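Local coordinates for GH26C (Muricauda sp. MAR_2010_75, PDB 6Q78), which probably hydrolyses internal beta-1,4-mannosidic linkages in mannans, as an endo-beta-mannosidase of glycoside hydrolase family 26, at residues Trp158-Pro163 with His193-Gln198. Numbering follows the deposited sequence.
Sequences WHFREP and HDYYKQ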
loop_
_atom_site.group_PDB
_atom_site.type_symbol
_atom_site.label_atom_id
_atom_site.label_comp_id
_atom_site.label_asym_id
_atom_site.label_seq_id
_atom_site.Cartn_x
_atom_site.Cartn_y
_atom_site.Cartn_z
ATOM N N TRP A 158 -6.020 4.886 1.816
ATOM C CA TRP A 158 -6.976 5.963 2.082
ATOM C C TRP A 158 -8.081 5.435 2.986
ATOM O O TRP A 158 -9.057 4.832 2.506
ATOM C CB TRP A 158 -7.539 6.461 0.765
ATOM C CG TRP A 158 -8.410 7.674 0.912
ATOM C CD1 TRP A 158 -8.496 8.516 2.002
ATOM C CD2 TRP A 158 -9.262 8.236 -0.089
ATOM N NE1 TRP A 158 -9.387 9.556 1.743
ATOM C CE2 TRP A 158 -9.858 9.404 0.458
ATOM C CE3 TRP A 158 -9.601 7.852 -1.382
ATOM C CZ2 TRP A 158 -10.735 10.193 -0.270
ATOM C CZ3 TRP A 158 -10.511 8.633 -2.095
ATOM C CH2 TRP A 158 -11.056 9.779 -1.539
ATOM N N HIS A 159 -7.951 5.699 4.297
ATOM C CA HIS A 159 -9.044 5.399 5.217
ATOM C C HIS A 159 -10.009 6.577 5.145
ATOM O O HIS A 159 -9.957 7.542 5.928
ATOM C CB HIS A 159 -8.530 5.115 6.621
ATOM C CG HIS A 159 -7.893 3.767 6.759
ATOM N ND1 HIS A 159 -6.569 3.538 6.436
ATOM C CD2 HIS A 159 -8.386 2.583 7.210
ATOM C CE1 HIS A 159 -6.284 2.262 6.656
ATOM N NE2 HIS A 159 -7.371 1.656 7.105
ATOM N N PHE A 160 -10.882 6.498 4.130
ATOM C CA PHE A 160 -11.787 7.578 3.723
ATOM C C PHE A 160 -13.057 7.518 4.565
ATOM O O PHE A 160 -13.818 6.557 4.492
ATOM C CB PHE A 160 -12.044 7.359 2.227
ATOM C CG PHE A 160 -13.011 8.343 1.561
ATOM C CD1 PHE A 160 -13.227 9.609 2.067
ATOM C CD2 PHE A 160 -13.644 7.978 0.381
ATOM C CE1 PHE A 160 -14.101 10.491 1.406
ATOM C CE2 PHE A 160 -14.537 8.827 -0.243
ATOM C CZ PHE A 160 -14.773 10.078 0.270
ATOM N N ARG A 161 -13.244 8.514 5.420
ATOM C CA ARG A 161 -14.445 8.543 6.249
ATOM C C ARG A 161 -15.670 8.715 5.361
ATOM O O ARG A 161 -15.657 9.469 4.386
ATOM C CB ARG A 161 -14.344 9.649 7.312
ATOM C CG ARG A 161 -13.227 9.349 8.305
ATOM C CD ARG A 161 -12.979 10.487 9.281
ATOM N NE ARG A 161 -11.655 10.333 9.865
ATOM C CZ ARG A 161 -11.365 9.592 10.922
ATOM N NH1 ARG A 161 -12.313 8.916 11.555
ATOM N NH2 ARG A 161 -10.085 9.511 11.327
ATOM N N GLU A 162 -16.742 8.023 5.718
ATOM C CA GLU A 162 -17.896 7.941 4.851
ATOM C C GLU A 162 -18.506 9.330 4.660
ATOM O O GLU A 162 -18.410 10.190 5.544
ATOM C CB GLU A 162 -18.918 6.949 5.423
ATOM C CG GLU A 162 -19.640 7.400 6.730
ATOM C CD GLU A 162 -20.715 8.425 6.473
ATOM O OE1 GLU A 162 -20.980 9.283 7.380
ATOM O OE2 GLU A 162 -21.314 8.364 5.375
ATOM N N PRO A 163 -19.158 9.562 3.515
ATOM C CA PRO A 163 -19.418 10.946 3.071
ATOM C C PRO A 163 -20.583 11.654 3.745
ATOM O O PRO A 163 -20.623 12.899 3.712
ATOM C CB PRO A 163 -19.701 10.784 1.558
ATOM C CG PRO A 163 -20.292 9.394 1.478
ATOM C CD PRO A 163 -19.437 8.592 2.454
ATOM N N HIS A 193 -21.723 12.809 -4.920
ATOM C CA HIS A 193 -20.732 12.686 -5.989
ATOM C C HIS A 193 -19.861 13.935 -6.100
ATOM O O HIS A 193 -18.642 13.824 -6.278
ATOM C CB HIS A 193 -21.456 12.371 -7.305
ATOM C CG HIS A 193 -20.536 12.153 -8.460
ATOM N ND1 HIS A 193 -19.593 11.150 -8.471
ATOM C CD2 HIS A 193 -20.420 12.799 -9.645
ATOM C CE1 HIS A 193 -18.923 11.193 -9.615
ATOM N NE2 HIS A 193 -19.427 12.172 -10.353
ATOM N N ASP A 194 -20.451 15.130 -6.008
ATOM C CA ASP A 194 -19.633 16.339 -6.035
ATOM C C ASP A 194 -18.711 16.406 -4.824
ATOM O O ASP A 194 -17.542 16.797 -4.947
ATOM C CB ASP A 194 -20.530 17.572 -6.094
ATOM C CG ASP A 194 -21.127 17.793 -7.469
ATOM O OD1 ASP A 194 -22.187 18.453 -7.559
ATOM O OD2 ASP A 194 -20.552 17.296 -8.454
ATOM N N TYR A 195 -19.208 15.995 -3.648
ATOM C CA TYR A 195 -18.356 15.883 -2.463
ATOM C C TYR A 195 -17.154 14.987 -2.732
ATOM O O TYR A 195 -16.006 15.309 -2.355
ATOM C CB TYR A 195 -19.204 15.278 -1.342
ATOM C CG TYR A 195 -18.487 14.908 -0.065
ATOM C CD1 TYR A 195 -17.931 13.656 0.104
ATOM C CD2 TYR A 195 -18.419 15.785 1.001
ATOM C CE1 TYR A 195 -17.311 13.289 1.282
ATOM C CE2 TYR A 195 -17.775 15.421 2.194
ATOM C CZ TYR A 195 -17.249 14.162 2.319
ATOM O OH TYR A 195 -16.627 13.794 3.494
ATOM N N TYR A 196 -17.400 13.843 -3.370
ATOM C CA TYR A 196 -16.302 12.915 -3.647
ATOM C C TYR A 196 -15.316 13.505 -4.660
ATOM O O TYR A 196 -14.093 13.360 -4.503
ATOM C CB TYR A 196 -16.877 11.598 -4.170
ATOM C CG TYR A 196 -15.830 10.574 -4.496
ATOM C CD1 TYR A 196 -14.896 10.194 -3.532
ATOM C CD2 TYR A 196 -15.753 9.986 -5.762
ATOM C CE1 TYR A 196 -13.913 9.245 -3.803
ATOM C CE2 TYR A 196 -14.761 9.000 -6.049
ATOM C CZ TYR A 196 -13.851 8.664 -5.053
ATOM O OH TYR A 196 -12.846 7.753 -5.261
ATOM N N LYS A 197 -15.813 14.184 -5.692
ATOM C CA LYS A 197 -14.904 14.842 -6.627
ATOM C C LYS A 197 -14.011 15.836 -5.907
ATOM O O LYS A 197 -12.822 15.928 -6.214
ATOM C CB LYS A 197 -15.676 15.498 -7.772
ATOM C CG LYS A 197 -16.241 14.477 -8.770
ATOM C CD LYS A 197 -16.886 15.124 -10.015
ATOM C CE LYS A 197 -18.083 15.954 -9.739
ATOM N NZ LYS A 197 -18.531 16.373 -11.115
ATOM N N GLN A 198 -14.560 16.573 -4.921
ATOM C CA GLN A 198 -13.732 17.522 -4.175
ATOM C C GLN A 198 -12.643 16.807 -3.391
ATOM O O GLN A 198 -11.517 17.309 -3.293
ATOM C CB GLN A 198 -14.618 18.381 -3.264
ATOM C CG GLN A 198 -13.914 19.625 -2.722
ATOM C CD GLN A 198 -12.915 19.319 -1.621
ATOM O OE1 GLN A 198 -13.183 18.525 -0.717
ATOM N NE2 GLN A 198 -11.739 19.947 -1.700
HETATM O O HOH W 1 -14.728 12.043 4.469
#
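Tyr195 meets Pro163 through one side of its phenol ring: Tyr195 CE1 lies 3.5 Å from Pro163 CB, and Pro163 O stands 3.9 Å above one face, off the ring centre. Tyr195 CE1 also lies near the plane of the Phe160 ring at its edge, 4.2 Å from Phe160 CZ. Tyr195 OH accepts a hydrogen bond from a water (2.8 Å to the water oxygen) that also donates to Arg161 O, and it is hydrogen-bonded to Asp123. A phenylalanine in place of Tyr195 would probably keep the ring packing but cost the water one of its two acceptors and Asp123 its bond to the phenol. The contact belongs to the TIM barrel of family 26: residues 158-163 follow barrel strand 153-157, and residues 193-198 open helix 193-208, which precedes the next strand, 220-223. Tyr196 packs against Phe160 and Trp158. With its CG anti to the backbone N (chi1 180°), the ring is directed to that of Phe160, and the two meet border to border, neither lying over the other, planes at 27°, with Tyr196 CD1 3.6 Å from Phe160 CE2. Tyr196 CE1 is 3.7 Å from Trp158 CH2, the two side chains crossing obliquely. Within the loop, Trp158 CZ2 sits 3.4 Å above one face of the Phe160 ring, away from its centre. Tyr196 OH bonds to Thr252 on helix 242-259, and Trp158 NE1 to Thr121.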